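Local structure of C-type lectin domain family 4 member F (Mus musculus, 6JJJ) at residues Phe35-Ser39 with Glu67-Leu71; Lys43-Ala48 with Trp81-Thr85; Gly78-Ile82 with Ser142-Val147; Thr89-Trp93 with Glu126-His130. The protein is a receptor of mouse Kupffer cells that binds galactose and fucose through a calcium-containing C-type lectin domain and may take part in endocytosis. One frame throughout, in Å; residues are numbered along the deposited sequence.

Contact 1 (Phe35-Ser39 with Glu67-Leu71)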
loop_
_atom_site.group_PDB
_atom_site.type_symbol
_atom_site.label_atom_id
_atom_site.label_comp_id
_atom_site.label_asym_id
_atom_site.label_seq_id
_atom_site.Cartn_x
_atom_site.Cartn_y
_atom_site.Cartn_z
ATOM N N PHE A 35 -7.629 10.626 1.157
ATOM C CA PHE A 35 -7.302 9.622 0.156
ATOM C C PHE A 35 -8.043 9.930 -1.140
ATOM O O PHE A 35 -9.219 10.307 -1.123
ATOM C CB PHE A 35 -7.663 8.218 0.644
ATOM C CG PHE A 35 -6.660 7.631 1.595
ATOM C CD1 PHE A 35 -5.516 7.007 1.123
ATOM C CD2 PHE A 35 -6.864 7.703 2.966
ATOM C CE1 PHE A 35 -4.593 6.468 2.002
ATOM C CE2 PHE A 35 -5.944 7.166 3.849
ATOM C CZ PHE A 35 -4.809 6.548 3.368
ATOM N N TYR A 36 -7.339 9.793 -2.260
ATOM C CA TYR A 36 -7.886 10.086 -3.575
ATOM C C TYR A 36 -7.845 8.836 -4.439
ATOM O O TYR A 36 -6.890 8.056 -4.374
ATOM C CB TYR A 36 -7.106 11.209 -4.259
ATOM C CG TYR A 36 -7.140 12.522 -3.519
ATOM C CD1 TYR A 36 -6.336 12.742 -2.409
ATOM C CD2 TYR A 36 -7.974 13.548 -3.939
ATOM C CE1 TYR A 36 -6.368 13.949 -1.737
ATOM C CE2 TYR A 36 -8.009 14.753 -3.275
ATOM C CZ TYR A 36 -7.208 14.951 -2.178
ATOM O OH TYR A 36 -7.253 16.160 -1.524
ATOM N N TYR A 37 -8.893 8.644 -5.238
ATOM C CA TYR A 37 -8.986 7.524 -6.168
ATOM C C TYR A 37 -9.175 8.060 -7.581
ATOM O O TYR A 37 -10.166 8.742 -7.860
ATOM C CB TYR A 37 -10.139 6.592 -5.790
ATOM C CG TYR A 37 -10.366 5.471 -6.776
ATOM C CD1 TYR A 37 -9.686 4.266 -6.662
ATOM C CD2 TYR A 37 -11.263 5.620 -7.824
ATOM C CE1 TYR A 37 -9.893 3.239 -7.569
ATOM C CE2 TYR A 37 -11.478 4.602 -8.729
ATOM C CZ TYR A 37 -10.789 3.414 -8.599
ATOM O OH TYR A 37 -11.007 2.402 -9.507
ATOM N N PHE A 38 -8.240 7.735 -8.467
ATOM C CA PHE A 38 -8.316 8.118 -9.873
ATOM C C PHE A 38 -8.835 6.924 -10.663
ATOM O O PHE A 38 -8.196 5.866 -10.688
ATOM C CB PHE A 38 -6.954 8.589 -10.380
ATOM C CG PHE A 38 -6.438 9.797 -9.653
ATOM C CD1 PHE A 38 -5.805 9.660 -8.428
ATOM C CD2 PHE A 38 -6.609 11.068 -10.175
ATOM C CE1 PHE A 38 -5.342 10.768 -7.742
ATOM C CE2 PHE A 38 -6.143 12.180 -9.494
ATOM C CZ PHE A 38 -5.509 12.032 -8.280
ATOM N N SER A 39 -10.001 7.087 -11.284
ATOM C CA SER A 39 -10.714 5.946 -11.833
ATOM C C SER A 39 -9.990 5.388 -13.056
ATOM O O SER A 39 -9.224 6.077 -13.740
ATOM C CB SER A 39 -12.148 6.333 -12.202
ATOM O OG SER A 39 -12.170 7.262 -13.271
ATOM N N GLU A 67 -3.498 21.537 -3.466
ATOM C CA GLU A 67 -4.307 20.345 -3.696
ATOM C C GLU A 67 -4.578 20.150 -5.182
ATOM O O GLU A 67 -4.445 19.039 -5.708
ATOM C CB GLU A 67 -5.619 20.442 -2.921
ATOM C CG GLU A 67 -6.568 19.287 -3.187
ATOM C CD GLU A 67 -7.715 19.239 -2.201
ATOM O OE1 GLU A 67 -7.944 20.249 -1.504
ATOM O OE2 GLU A 67 -8.390 18.191 -2.123
ATOM N N GLN A 68 -4.972 21.225 -5.875
ATOM C CA GLN A 68 -5.239 21.123 -7.306
ATOM C C GLN A 68 -4.005 20.643 -8.059
ATOM O O GLN A 68 -4.117 19.873 -9.021
ATOM C CB GLN A 68 -5.713 22.467 -7.866
ATOM C CG GLN A 68 -5.902 22.448 -9.380
ATOM C CD GLN A 68 -7.111 23.241 -9.853
ATOM O OE1 GLN A 68 -7.861 23.799 -9.053
ATOM N NE2 GLN A 68 -7.309 23.283 -11.167
ATOM N N ALA A 69 -2.819 21.091 -7.641
ATOM C CA ALA A 69 -1.596 20.628 -8.285
ATOM C C ALA A 69 -1.497 19.111 -8.209
ATOM O O ALA A 69 -1.254 18.443 -9.220
ATOM C CB ALA A 69 -0.375 21.282 -7.636
ATOM N N PHE A 70 -1.731 18.547 -7.022
ATOM C CA PHE A 70 -1.711 17.098 -6.870
ATOM C C PHE A 70 -2.592 16.433 -7.918
ATOM O O PHE A 70 -2.163 15.504 -8.612
ATOM C CB PHE A 70 -2.167 16.717 -5.463
ATOM C CG PHE A 70 -2.401 15.253 -5.289
ATOM C CD1 PHE A 70 -1.337 14.368 -5.278
ATOM C CD2 PHE A 70 -3.684 14.757 -5.149
ATOM C CE1 PHE A 70 -1.550 13.014 -5.123
ATOM C CE2 PHE A 70 -3.904 13.404 -4.993
ATOM C CZ PHE A 70 -2.837 12.531 -4.979
ATOM N N LEU A 71 -3.831 16.906 -8.054
ATOM C CA LEU A 71 -4.718 16.387 -9.087
ATOM C C LEU A 71 -4.082 16.539 -10.465
ATOM O O LEU A 71 -3.923 15.561 -11.204
ATOM C CB LEU A 71 -6.064 17.108 -9.038
ATOM C CG LEU A 71 -7.073 16.729 -7.952
ATOM C CD1 LEU A 71 -7.502 15.272 -8.076
ATOM C CD2 LEU A 71 -6.522 17.016 -6.562
#

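Contact 2 (Lys43-Ala48 with Trp81-Thr85)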
loop_
_atom_site.group_PDB
_atom_site.type_symbol
_atom_site.label_atom_id
_atom_site.label_comp_id
_atom_site.label_asym_id
_atom_site.label_seq_id
_atom_site.Cartn_x
_atom_site.Cartn_y
_atom_site.Cartn_z
ATOM N N LYS A 43 -17.228 7.210 -16.849
ATOM C CA LYS A 43 -18.665 7.156 -16.632
ATOM C C LYS A 43 -19.205 8.571 -16.556
ATOM O O LYS A 43 -18.437 9.535 -16.407
ATOM C CB LYS A 43 -19.006 6.388 -15.348
ATOM C CG LYS A 43 -18.505 4.950 -15.315
ATOM C CD LYS A 43 -18.827 4.291 -13.983
ATOM C CE LYS A 43 -18.258 2.879 -13.905
ATOM N NZ LYS A 43 -18.573 2.228 -12.603
ATOM N N PRO A 44 -20.533 8.743 -16.660
ATOM C CA PRO A 44 -21.125 10.081 -16.502
ATOM C C PRO A 44 -20.902 10.669 -15.119
ATOM O O PRO A 44 -20.369 10.000 -14.229
ATOM C CB PRO A 44 -22.619 9.847 -16.767
ATOM C CG PRO A 44 -22.672 8.606 -17.590
ATOM C CD PRO A 44 -21.524 7.746 -17.114
ATOM N N TRP A 45 -21.324 11.920 -14.927
ATOM C CA TRP A 45 -21.048 12.607 -13.671
ATOM C C TRP A 45 -21.789 11.963 -12.503
ATOM O O TRP A 45 -21.193 11.703 -11.449
ATOM C CB TRP A 45 -21.413 14.082 -13.790
ATOM C CG TRP A 45 -20.902 14.898 -12.647
ATOM C CD1 TRP A 45 -19.716 15.574 -12.585
ATOM C CD2 TRP A 45 -21.556 15.121 -11.393
ATOM N NE1 TRP A 45 -19.595 16.207 -11.369
ATOM C CE2 TRP A 45 -20.711 15.940 -10.618
ATOM C CE3 TRP A 45 -22.774 14.701 -10.848
ATOM C CZ2 TRP A 45 -21.048 16.354 -9.331
ATOM C CZ3 TRP A 45 -23.108 15.115 -9.571
ATOM C CH2 TRP A 45 -22.248 15.932 -8.827
ATOM N N ARG A 46 -23.093 11.705 -12.657
ATOM C CA ARG A 46 -23.836 11.075 -11.566
ATOM C C ARG A 46 -23.323 9.661 -11.302
ATOM O O ARG A 46 -23.073 9.284 -10.152
ATOM C CB ARG A 46 -25.341 11.036 -11.858
ATOM C CG ARG A 46 -25.739 10.055 -12.944
ATOM C CD ARG A 46 -27.240 10.084 -13.222
ATOM N NE ARG A 46 -27.598 9.158 -14.294
ATOM C CZ ARG A 46 -27.683 9.490 -15.578
ATOM N NH1 ARG A 46 -27.454 10.737 -15.962
ATOM N NH2 ARG A 46 -28.001 8.573 -16.482
ATOM N N GLU A 47 -23.156 8.863 -12.361
ATOM C CA GLU A 47 -22.634 7.513 -12.190
ATOM C C GLU A 47 -21.285 7.550 -11.487
ATOM O O GLU A 47 -20.966 6.670 -10.675
ATOM C CB GLU A 47 -22.518 6.815 -13.543
ATOM C CG GLU A 47 -23.844 6.571 -14.243
ATOM C CD GLU A 47 -24.543 5.312 -13.766
ATOM O OE1 GLU A 47 -23.920 4.230 -13.800
ATOM O OE2 GLU A 47 -25.723 5.405 -13.361
ATOM N N ALA A 48 -20.479 8.572 -11.782
ATOM C CA ALA A 48 -19.211 8.731 -11.082
ATOM C C ALA A 48 -19.446 9.008 -9.602
ATOM O O ALA A 48 -18.699 8.523 -8.744
ATOM C CB ALA A 48 -18.392 9.852 -11.723
ATOM N N TRP A 81 -13.742 14.200 -14.038
ATOM C CA TRP A 81 -14.846 14.818 -13.318
ATOM C C TRP A 81 -14.421 15.255 -11.923
ATOM O O TRP A 81 -13.470 14.698 -11.364
ATOM C CB TRP A 81 -16.022 13.853 -13.176
ATOM C CG TRP A 81 -16.882 13.692 -14.370
ATOM C CD1 TRP A 81 -17.279 12.519 -14.936
ATOM C CD2 TRP A 81 -17.480 14.737 -15.143
ATOM N NE1 TRP A 81 -18.087 12.765 -16.016
ATOM C CE2 TRP A 81 -18.223 14.120 -16.168
ATOM C CE3 TRP A 81 -17.455 16.133 -15.073
ATOM C CZ2 TRP A 81 -18.934 14.852 -17.117
ATOM C CZ3 TRP A 81 -18.161 16.856 -16.014
ATOM C CH2 TRP A 81 -18.891 16.215 -17.022
ATOM N N ILE A 82 -15.116 16.239 -11.349
ATOM C CA ILE A 82 -14.971 16.598 -9.945
ATOM C C ILE A 82 -16.338 17.010 -9.410
ATOM O O ILE A 82 -17.315 17.123 -10.153
ATOM C CB ILE A 82 -13.933 17.717 -9.725
ATOM C CG1 ILE A 82 -14.173 18.880 -10.686
ATOM C CG2 ILE A 82 -12.521 17.169 -9.900
ATOM C CD1 ILE A 82 -13.341 20.107 -10.373
ATOM N N GLY A 83 -16.388 17.260 -8.104
ATOM C CA GLY A 83 -17.645 17.423 -7.401
ATOM C C GLY A 83 -18.265 18.805 -7.421
ATOM O O GLY A 83 -18.948 19.186 -6.464
ATOM N N LEU A 84 -18.046 19.561 -8.490
ATOM C CA LEU A 84 -18.629 20.887 -8.640
ATOM C C LEU A 84 -19.782 20.847 -9.636
ATOM O O LEU A 84 -19.784 20.048 -10.577
ATOM C CB LEU A 84 -17.577 21.894 -9.106
ATOM C CG LEU A 84 -17.854 23.366 -8.792
ATOM C CD1 LEU A 84 -17.985 23.591 -7.295
ATOM C CD2 LEU A 84 -16.758 24.253 -9.373
ATOM N N THR A 85 -20.775 21.705 -9.406
ATOM C CA THR A 85 -21.926 21.773 -10.296
ATOM C C THR A 85 -22.827 22.937 -9.903
ATOM O O THR A 85 -22.954 23.273 -8.723
ATOM C CB THR A 85 -22.729 20.461 -10.271
ATOM O OG1 THR A 85 -23.942 20.622 -11.021
ATOM C CG2 THR A 85 -23.064 20.060 -8.838
#

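Contact 3 (Gly78-Ile82 with Ser142-Val147)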
loop_
_atom_site.group_PDB
_atom_site.type_symbol
_atom_site.label_atom_id
_atom_site.label_comp_id
_atom_site.label_asym_id
_atom_site.label_seq_id
_atom_site.Cartn_x
_atom_site.Cartn_y
_atom_site.Cartn_z
ATOM N N GLY A 78 -5.398 14.484 -19.090
ATOM C CA GLY A 78 -6.612 13.751 -18.793
ATOM C C GLY A 78 -7.696 14.609 -18.174
ATOM O O GLY A 78 -7.432 15.365 -17.236
ATOM N N ASP A 79 -8.918 14.495 -18.689
ATOM C CA ASP A 79 -10.064 15.222 -18.157
ATOM C C ASP A 79 -10.781 14.336 -17.144
ATOM O O ASP A 79 -11.253 13.246 -17.490
ATOM C CB ASP A 79 -11.012 15.643 -19.278
ATOM C CG ASP A 79 -10.290 16.321 -20.430
ATOM O OD1 ASP A 79 -9.062 16.126 -20.560
ATOM O OD2 ASP A 79 -10.948 17.050 -21.203
ATOM N N HIS A 80 -10.871 14.807 -15.903
ATOM C CA HIS A 80 -11.446 14.044 -14.804
ATOM C C HIS A 80 -12.579 14.833 -14.167
ATOM O O HIS A 80 -12.389 15.987 -13.769
ATOM C CB HIS A 80 -10.410 13.734 -13.712
ATOM C CG HIS A 80 -9.588 12.507 -13.951
ATOM N ND1 HIS A 80 -10.126 11.326 -14.408
ATOM C CD2 HIS A 80 -8.273 12.260 -13.734
ATOM C CE1 HIS A 80 -9.174 10.413 -14.489
ATOM N NE2 HIS A 80 -8.039 10.955 -14.092
ATOM N N TRP A 81 -13.742 14.200 -14.038
ATOM C CA TRP A 81 -14.846 14.818 -13.318
ATOM C C TRP A 81 -14.421 15.255 -11.923
ATOM O O TRP A 81 -13.470 14.698 -11.364
ATOM C CB TRP A 81 -16.022 13.853 -13.176
ATOM C CG TRP A 81 -16.882 13.692 -14.370
ATOM C CD1 TRP A 81 -17.279 12.519 -14.936
ATOM C CD2 TRP A 81 -17.480 14.737 -15.143
ATOM N NE1 TRP A 81 -18.087 12.765 -16.016
ATOM C CE2 TRP A 81 -18.223 14.120 -16.168
ATOM C CE3 TRP A 81 -17.455 16.133 -15.073
ATOM C CZ2 TRP A 81 -18.934 14.852 -17.117
ATOM C CZ3 TRP A 81 -18.161 16.856 -16.014
ATOM C CH2 TRP A 81 -18.891 16.215 -17.022
ATOM N N ILE A 82 -15.116 16.239 -11.349
ATOM C CA ILE A 82 -14.971 16.598 -9.945
ATOM C C ILE A 82 -16.338 17.010 -9.410
ATOM O O ILE A 82 -17.315 17.123 -10.153
ATOM C CB ILE A 82 -13.933 17.717 -9.725
ATOM C CG1 ILE A 82 -14.173 18.880 -10.686
ATOM C CG2 ILE A 82 -12.521 17.169 -9.900
ATOM C CD1 ILE A 82 -13.341 20.107 -10.373
ATOM N N SER A 142 -22.035 13.401 -20.243
ATOM C CA SER A 142 -20.821 12.928 -20.894
ATOM C C SER A 142 -20.030 12.022 -19.961
ATOM O O SER A 142 -19.942 12.268 -18.754
ATOM C CB SER A 142 -19.967 14.116 -21.330
ATOM O OG SER A 142 -20.690 14.948 -22.221
ATOM N N SER A 143 -19.452 10.964 -20.527
ATOM C CA SER A 143 -18.783 9.932 -19.736
ATOM C C SER A 143 -17.283 10.202 -19.681
ATOM O O SER A 143 -16.515 9.739 -20.526
ATOM C CB SER A 143 -19.069 8.547 -20.307
ATOM O OG SER A 143 -20.381 8.119 -19.993
ATOM N N TYR A 144 -16.865 10.916 -18.645
ATOM C CA TYR A 144 -15.459 11.120 -18.346
ATOM C C TYR A 144 -15.049 10.251 -17.166
ATOM O O TYR A 144 -15.901 9.750 -16.425
ATOM C CB TYR A 144 -15.163 12.586 -18.000
ATOM C CG TYR A 144 -15.248 13.536 -19.167
ATOM C CD1 TYR A 144 -14.152 13.753 -19.992
ATOM C CD2 TYR A 144 -16.420 14.226 -19.437
ATOM C CE1 TYR A 144 -14.227 14.625 -21.057
ATOM C CE2 TYR A 144 -16.503 15.097 -20.499
ATOM C CZ TYR A 144 -15.404 15.295 -21.305
ATOM O OH TYR A 144 -15.489 16.168 -22.365
ATOM N N PRO A 145 -13.747 10.048 -16.958
ATOM C CA PRO A 145 -13.292 9.479 -15.677
ATOM C C PRO A 145 -13.462 10.502 -14.563
ATOM O O PRO A 145 -13.955 11.607 -14.812
ATOM C CB PRO A 145 -11.821 9.134 -15.936
ATOM C CG PRO A 145 -11.409 10.055 -17.048
ATOM C CD PRO A 145 -12.636 10.296 -17.896
ATOM N N TRP A 146 -13.059 10.165 -13.342
ATOM C CA TRP A 146 -13.340 11.027 -12.202
ATOM C C TRP A 146 -12.297 10.813 -11.114
ATOM O O TRP A 146 -11.394 9.983 -11.240
ATOM C CB TRP A 146 -14.735 10.751 -11.638
ATOM C CG TRP A 146 -14.851 9.373 -11.052
ATOM C CD1 TRP A 146 -14.610 9.009 -9.759
ATOM C CD2 TRP A 146 -15.220 8.175 -11.742
ATOM N NE1 TRP A 146 -14.816 7.660 -9.600
ATOM C CE2 TRP A 146 -15.190 7.125 -10.804
ATOM C CE3 TRP A 146 -15.576 7.887 -13.064
ATOM C CZ2 TRP A 146 -15.504 5.811 -11.145
ATOM C CZ3 TRP A 146 -15.889 6.583 -13.400
ATOM C CH2 TRP A 146 -15.849 5.561 -12.445
ATOM N N VAL A 147 -12.434 11.573 -10.031
ATOM C CA VAL A 147 -11.585 11.430 -8.852
ATOM C C VAL A 147 -12.453 11.553 -7.605
ATOM O O VAL A 147 -13.201 12.525 -7.453
ATOM C CB VAL A 147 -10.449 12.473 -8.851
ATOM C CG1 VAL A 147 -11.017 13.875 -9.027
ATOM C CG2 VAL A 147 -9.622 12.363 -7.585
#

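Contact 4 (Thr89-Trp93 with Glu126-His130). With CA (calcium ion), chain G; CA (calcium ion), chain H.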
loop_
_atom_site.group_PDB
_atom_site.type_symbol
_atom_site.label_atom_id
_atom_site.label_comp_id
_atom_site.label_asym_id
_atom_site.label_seq_id
_atom_site.Cartn_x
_atom_site.Cartn_y
_atom_site.Cartn_z
ATOM N N THR A 89 -29.444 25.348 -9.307
ATOM C CA THR A 89 -29.716 26.630 -9.951
ATOM C C THR A 89 -28.527 26.990 -10.830
ATOM O O THR A 89 -27.375 26.845 -10.412
ATOM C CB THR A 89 -29.960 27.745 -8.935
ATOM O OG1 THR A 89 -28.730 28.425 -8.662
ATOM C CG2 THR A 89 -30.520 27.177 -7.641
ATOM N N GLU A 90 -28.811 27.460 -12.049
ATOM C CA GLU A 90 -27.759 27.659 -13.040
ATOM C C GLU A 90 -26.679 28.620 -12.559
ATOM O O GLU A 90 -25.539 28.554 -13.033
ATOM C CB GLU A 90 -28.368 28.175 -14.341
ATOM C CG GLU A 90 -27.372 28.336 -15.463
ATOM C CD GLU A 90 -26.593 27.066 -15.729
ATOM O OE1 GLU A 90 -27.159 25.967 -15.548
ATOM O OE2 GLU A 90 -25.410 27.174 -16.103
ATOM N N GLY A 91 -27.010 29.517 -11.637
ATOM C CA GLY A 91 -26.051 30.508 -11.196
ATOM C C GLY A 91 -25.068 29.983 -10.173
ATOM O O GLY A 91 -23.851 30.042 -10.382
ATOM N N ILE A 92 -25.582 29.459 -9.068
ATOM C CA ILE A 92 -24.736 29.092 -7.940
ATOM C C ILE A 92 -24.092 27.740 -8.212
ATOM O O ILE A 92 -24.769 26.778 -8.597
ATOM C CB ILE A 92 -25.551 29.065 -6.635
ATOM C CG1 ILE A 92 -26.439 27.817 -6.590
ATOM C CG2 ILE A 92 -26.391 30.329 -6.509
ATOM C CD1 ILE A 92 -27.457 27.809 -5.464
ATOM N N TRP A 93 -22.781 27.666 -8.009
ATOM C CA TRP A 93 -22.063 26.404 -7.949
ATOM C C TRP A 93 -21.962 25.961 -6.491
ATOM O O TRP A 93 -22.124 26.757 -5.564
ATOM C CB TRP A 93 -20.662 26.539 -8.543
ATOM C CG TRP A 93 -20.636 26.998 -9.968
ATOM C CD1 TRP A 93 -20.601 28.287 -10.411
ATOM C CD2 TRP A 93 -20.611 26.171 -11.139
ATOM N NE1 TRP A 93 -20.569 28.316 -11.784
ATOM C CE2 TRP A 93 -20.576 27.029 -12.255
ATOM C CE3 TRP A 93 -20.625 24.789 -11.352
ATOM C CZ2 TRP A 93 -20.553 26.553 -13.563
ATOM C CZ3 TRP A 93 -20.605 24.318 -12.651
ATOM C CH2 TRP A 93 -20.567 25.198 -13.739
ATOM N N GLU A 126 -24.267 22.973 -19.662
ATOM C CA GLU A 126 -23.116 22.449 -18.929
ATOM C C GLU A 126 -23.272 22.763 -17.446
ATOM O O GLU A 126 -23.239 23.933 -17.049
ATOM C CB GLU A 126 -21.816 23.033 -19.480
ATOM C CG GLU A 126 -21.542 22.655 -20.930
ATOM C CD GLU A 126 -20.179 23.110 -21.396
ATOM O OE1 GLU A 126 -19.737 24.189 -20.953
ATOM O OE2 GLU A 126 -19.550 22.389 -22.197
ATOM N N ASP A 127 -23.451 21.715 -16.630
ATOM C CA ASP A 127 -23.638 21.869 -15.191
ATOM C C ASP A 127 -22.713 20.962 -14.383
ATOM O O ASP A 127 -22.978 20.711 -13.202
ATOM C CB ASP A 127 -25.090 21.594 -14.798
ATOM C CG ASP A 127 -26.060 22.527 -15.471
ATOM O OD1 ASP A 127 -25.682 23.688 -15.723
ATOM O OD2 ASP A 127 -27.203 22.105 -15.740
ATOM N N CYS A 128 -21.641 20.460 -14.987
ATOM C CA CYS A 128 -20.702 19.589 -14.298
ATOM C C CYS A 128 -19.294 19.965 -14.727
ATOM O O CYS A 128 -19.073 20.418 -15.854
ATOM C CB CYS A 128 -20.984 18.108 -14.592
ATOM S SG CYS A 128 -22.520 17.495 -13.835
ATOM N N VAL A 129 -18.346 19.798 -13.807
ATOM C CA VAL A 129 -16.982 20.279 -13.986
ATOM C C VAL A 129 -16.018 19.104 -14.024
ATOM O O VAL A 129 -16.103 18.193 -13.195
ATOM C CB VAL A 129 -16.585 21.259 -12.861
ATOM C CG1 VAL A 129 -15.157 21.739 -13.050
ATOM C CG2 VAL A 129 -17.557 22.427 -12.805
ATOM N N HIS A 130 -15.091 19.135 -14.980
ATOM C CA HIS A 130 -13.965 18.209 -15.018
ATOM C C HIS A 130 -12.675 19.020 -15.090
ATOM O O HIS A 130 -12.696 20.249 -15.214
ATOM C CB HIS A 130 -14.082 17.226 -16.192
ATOM C CG HIS A 130 -14.149 17.878 -17.539
ATOM N ND1 HIS A 130 -14.712 17.256 -18.632
ATOM C CD2 HIS A 130 -13.720 19.086 -17.974
ATOM C CE1 HIS A 130 -14.633 18.055 -19.680
ATOM N NE2 HIS A 130 -14.033 19.171 -19.309
HETATM CA CA CA G . -24.254 25.463 -15.568
HETATM CA CA CA H . -17.546 24.402 -21.266
HETATM O O HOH W 1 -16.469 24.366 -23.281
#

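Contact 1 (Phe35-Ser39 with Glu67-Leu71)
Y36 and F70 meet edge to face: the rim of the F70 ring points at the flat side of Y36, with centroids 5.1 Å apart and planes turned 60° from each other. The atom that makes the approach is F70 CE2, which lies above the near rim of the tyrosine ring, 3.6 Å from Y36 CD1. The same CE2 also reaches F38, 3.9 Å from F38 CZ and close to the plane of that ring, so one corner of F70 fills the angle between two aromatic groups of the strand. F38 is held from another direction by L71, whose CD1 methyl stands 3.7 Å from F38 CE2. At the far end of Y36 the hydroxyl donates a hydrogen bond to E67 OE2; the modelled separation of Y36 OH and E67 OE2, 2.4 Å, is too short to be taken literally at this resolution. E67 gets there through an extended chain, with CG anti to the backbone N (chi1 176°), and its carboxylate stands nearly perpendicular to the phenol. K149 forms a salt bridge to the same OE2. The cluster thus fixes helix 65-75 against strand 34-38, which lies between strands 28-31 and 147-151 of its antiparallel sheet. F31 stacks on F70 from the first of these neighbours, and V147 of the second touches both F38 and L71.

Contact 2 (Lys43-Ala48 with Trp81-Thr85)
W45 addresses I82 and W81 through one edge of its indole. Its NE1 donates a hydrogen bond of 2.7 Å to I82 O, with an N-H...O angle of 155° and the donor tilted somewhat from the carbonyl plane. Beside that nitrogen, W45 CD1 stands over the rim of the W81 ring system, 3.4 Å from W81 CE3. The two indoles are therefore T-shaped: the five-membered ring of W45 presents its edge to the six-membered ring of W81, with planes at 83°. Nearer the backbone, W45 CB makes a CH-pi contact over the five-membered ring of W81, 4.2 Å from its centroid. W45 thus touches the W81 face at two points, CD1 and CB.

What places W45 is the start of helix 45-54. P44 occupies the N-cap position, and A48 N bonds to P44 O in the first turn; chi1 of -168° then swings the W45 indole away from its own backbone N and across to the strand. Around W81, K43 O lies at the ring edge and receives a weak hydrogen bond from W81 NE1 at 3.3 Å, while the A48 methyl adds apolar contact. Farther along, T85 CG2 approaches W45 CH2, and T85 OG1 is tied to D127 O.

W81, I82, G83 and L84 spell the WIGL motif, a sequence signature in the hydrophobic core of C-type lectin domains. In this chain W81 supplies the aromatic face and I82 the carbonyl that receive W45 of helix 45-54.

Contact 3 (Gly78-Ile82 with Ser142-Val147)
The WIGL motif of the C-type lectin fold begins at W81, which is gripped here by Y144 and P145, in the loop that leads from strand 135-138 into strand 147-151. The backbones are joined directly: W81 N donates to P145 O at 2.7 Å, nearly straight at 168°. Y144 turns the edge of its ring to the indole face, on the side opposite W45, with planes at 84° and Y144 CD2 3.5 Å from W81 CZ2. Its own CB sits over the five-membered ring, 3.7 Å from the centroid, in a CH-pi contact. The indole is thus held between W45 on one face and Y144 on the other. At its edge lies S142 O, to which W81 NE1 makes a weak, bent bond of 3.3 Å.

Neighbouring residues extend the contact. The pyrrolidine of P145 fits against the edge of the H80 imidazole, while W146 O lies over one face of that ring. D79 lays its CB along the Y144 ring, 3.7 Å from CD1, with the carboxylate almost parallel to it. On the inner side, W81 CB and W146 CB are 3.7 Å apart. Where strand 147-151 starts, V147 carries CG1 between its backbone N and carbonyl carbon (chi1 53°); this methyl runs alongside I82, and V147 CG1 and I82 CG2 meet at 3.7 Å.

Contact 4 (Thr89-Trp93 with Glu126-His130)
Two torsions bend E90 round to meet D127 at a shared calcium ion: CG lies anti to the backbone N (chi1 -177°), and a turn at chi2 (54°) folds the carboxylate back toward the other segment. D127 answers with CG anti to its carbonyl carbon (chi1 -60°). E90 OE2 binds the calcium at 2.1 Å and D127 OD1 at 2.3 Å, the two side chains crossing at about a right angle. Between them the backbone takes part, with E126 O as a third ligand at 2.4 Å. D86 and N117 complete this site.

E126 works in two directions. While its carbonyl serves the first calcium, its extended side chain carries OE1 to a second ion, 2.2 Å away, which also holds a water and is bound by D116, N136 and D137. W118 is a further polar partner of the E126 side chain.

Next to the first calcium, W93 CZ3 packs on the V129 CG2 methyl at 3.6 Å, bringing the loop of E90 onto strand 128-131. D127 and C128 both face M138 in a classic beta bulge, and C128 is tied to C140 by a disulfide.

Carboxylates gathered this closely would probably repel one another without the cation, so calcium is likely to be what holds the loops together. The second ion corresponds to the site through which related lectins bind sugar hydroxyls, and probably does the same here.

Along the chain contact 1 and contact 2 interlock, their segments alternating, whereas contact 4 falls between the two segments of contact 3. Contacts 2 and 3 have centres about 7 Å apart and share W81 and I82 on strand 80-85; strand 128-131, its neighbour in the sheet, carries contact 4, whose centre lies about 11 Å from that of contact 2. Contact 1 belongs to the other sheet, about 21 Å from contact 4 between centres, and reaches contact 3 through S39 with W146 and L71 with V147. The series thus runs from the terminal sheet and helix 65-75, through strand 80-85, to the calcium-binding loops of a single lectin domain.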